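Local coordinates for major capsid protein (Paramecium bursaria Chlorella virus 1, PDB 5TIP), which self-assembles as trimers into the large icosahedral, glycosylated capsid of a chlorella virus, at residues 331-334 with 335-339. Sequence-based numbering, arbitrary orientation.
Sequences SYFN and KVQPY
Tyr332 lies between Val336 and Gln337, one turn further along helix 330-341, and its carbonyl belongs to a wide turn that directly precedes Pro338. Tyr332 O accepts two amides: Val336 N, at 2.9 Å, is the usual i to i+4 partner, while Gln337 N, reached nearly straight from the oxygen (N-H...O 168°), closes a wider pi-type turn. One residue earlier, Lys335 N gives an i to i+4 bond to Ser331 O, from a donor well out of the carbonyl plane. Pro338 has no N-H to return to the preceding turn, and the helix kinks there; its CD instead rests 3.5 Å from Phe333 O and its CG 3.2 Å from Asn334 O.

Among the side chains, the polar link is Gln337 NE2 donating to Tyr332 OH at 2.8 Å. The phenol oxygen sits close to the amide plane, although ring and amide are turned 71° from each other. With CG anti to the backbone N (chi1 164°), the tyrosine projects from the helix and leans toward the following turn, and the bend of Gln337 at chi2 brings its amide back to the hydroxyl. Gln337 OE1 meanwhile accepts from Ser354 N, so both ends of the amide are engaged and its rotation is probably fixed.

Apolar contact fills in beside this bond. Val336 CB lies 3.5 Å from Tyr332 CD1, and Val336 CG1 is near both CD1 and CE1, approaching the ring obliquely, whereas Gln337 CG lies 3.7 Å from Tyr332 CE2.

Tyr147 of the second subunit packs on both Tyr332 and Val336. Within the same chain, Asn334 ND2 hydrogen-bonds to Pro347 O. What results is a proline-kinked alpha-helix with a pi-type turn, lying in the connection between strands 322-329 and 350-354 of the C-terminal hexon-type jelly roll and against a neighbouring subunit in the capsomer trimer.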
loop_
_atom_site.group_PDB
_atom_site.type_symbol
_atom_site.label_atom_id
_atom_site.label_comp_id
_atom_site.label_asym_id
_atom_site.label_seq_id
_atom_site.Cartn_x
_atom_site.Cartn_y
_atom_site.Cartn_z
ATOM N N SER A 331 -22.605 -8.528 -1.972
ATOM C CA SER A 331 -21.594 -7.775 -1.240
ATOM C C SER A 331 -20.483 -8.669 -0.705
ATOM O O SER A 331 -19.383 -8.174 -0.436
ATOM C CB SER A 331 -22.245 -7.001 -0.095
ATOM O OG SER A 331 -23.052 -7.854 0.698
ATOM N N TYR A 332 -20.745 -9.967 -0.540
ATOM C CA TYR A 332 -19.697 -10.886 -0.112
ATOM C C TYR A 332 -18.614 -11.013 -1.175
ATOM O O TYR A 332 -17.419 -10.987 -0.861
ATOM C CB TYR A 332 -20.296 -12.255 0.210
ATOM C CG TYR A 332 -19.276 -13.370 0.292
ATOM C CD1 TYR A 332 -18.530 -13.574 1.445
ATOM C CD2 TYR A 332 -19.061 -14.224 -0.784
ATOM C CE1 TYR A 332 -17.598 -14.593 1.523
ATOM C CE2 TYR A 332 -18.131 -15.244 -0.714
ATOM C CZ TYR A 332 -17.404 -15.421 0.441
ATOM O OH TYR A 332 -16.479 -16.436 0.514
ATOM N N PHE A 333 -19.014 -11.158 -2.440
ATOM C CA PHE A 333 -18.047 -11.300 -3.520
ATOM C C PHE A 333 -17.366 -9.980 -3.860
ATOM O O PHE A 333 -16.327 -9.987 -4.527
ATOM C CB PHE A 333 -18.733 -11.859 -4.766
ATOM C CG PHE A 333 -19.465 -13.149 -4.529
ATOM C CD1 PHE A 333 -18.798 -14.361 -4.576
ATOM C CD2 PHE A 333 -20.825 -13.148 -4.269
ATOM C CE1 PHE A 333 -19.476 -15.548 -4.360
ATOM C CE2 PHE A 333 -21.505 -14.330 -4.054
ATOM C CZ PHE A 333 -20.831 -15.531 -4.100
ATOM N N ASN A 334 -17.929 -8.854 -3.423
ATOM C CA ASN A 334 -17.352 -7.545 -3.698
ATOM C C ASN A 334 -16.457 -7.047 -2.572
ATOM O O ASN A 334 -15.478 -6.338 -2.834
ATOM C CB ASN A 334 -18.469 -6.529 -3.954
ATOM C CG ASN A 334 -17.943 -5.126 -4.192
ATOM O OD1 ASN A 334 -18.051 -4.256 -3.327
ATOM N ND2 ASN A 334 -17.381 -4.897 -5.372
ATOM N N LYS A 335 -16.766 -7.403 -1.327
ATOM C CA LYS A 335 -16.020 -6.943 -0.165
ATOM C C LYS A 335 -15.168 -8.028 0.474
ATOM O O LYS A 335 -13.976 -7.815 0.719
ATOM C CB LYS A 335 -16.998 -6.384 0.877
ATOM C CG LYS A 335 -17.740 -5.143 0.428
ATOM C CD LYS A 335 -18.680 -4.664 1.515
ATOM C CE LYS A 335 -19.400 -3.400 1.097
ATOM N NZ LYS A 335 -20.715 -3.289 1.784
ATOM N N VAL A 336 -15.750 -9.197 0.747
ATOM C CA VAL A 336 -15.087 -10.190 1.587
ATOM C C VAL A 336 -14.083 -11.004 0.786
ATOM O O VAL A 336 -12.946 -11.215 1.224
ATOM C CB VAL A 336 -16.130 -11.094 2.261
ATOM C CG1 VAL A 336 -15.446 -12.114 3.159
ATOM C CG2 VAL A 336 -17.099 -10.253 3.045
ATOM N N GLN A 337 -14.493 -11.497 -0.383
ATOM C CA GLN A 337 -13.554 -12.223 -1.235
ATOM C C GLN A 337 -12.327 -11.388 -1.575
ATOM O O GLN A 337 -11.207 -11.925 -1.509
ATOM C CB GLN A 337 -14.271 -12.718 -2.495
ATOM C CG GLN A 337 -15.054 -13.999 -2.296
ATOM C CD GLN A 337 -14.165 -15.222 -2.276
ATOM O OE1 GLN A 337 -13.133 -15.264 -2.946
ATOM N NE2 GLN A 337 -14.562 -16.229 -1.510
ATOM N N PRO A 338 -12.443 -10.107 -1.945
ATOM C CA PRO A 338 -11.218 -9.309 -2.112
ATOM C C PRO A 338 -10.479 -9.057 -0.807
ATOM O O PRO A 338 -9.242 -9.037 -0.801
ATOM C CB PRO A 338 -11.735 -8.006 -2.740
ATOM C CG PRO A 338 -13.024 -8.379 -3.377
ATOM C CD PRO A 338 -13.623 -9.381 -2.448
ATOM N N TYR A 339 -11.197 -8.868 0.305
ATOM C CA TYR A 339 -10.523 -8.653 1.583
ATOM C C TYR A 339 -9.677 -9.857 1.974
ATOM O O TYR A 339 -8.557 -9.701 2.476
ATOM C CB TYR A 339 -11.546 -8.349 2.682
ATOM C CG TYR A 339 -10.941 -8.231 4.070
ATOM C CD1 TYR A 339 -10.432 -7.023 4.530
ATOM C CD2 TYR A 339 -10.878 -9.330 4.918
ATOM C CE1 TYR A 339 -9.876 -6.915 5.794
ATOM C CE2 TYR A 339 -10.323 -9.231 6.180
ATOM C CZ TYR A 339 -9.824 -8.022 6.614
ATOM O OH TYR A 339 -9.273 -7.920 7.872
#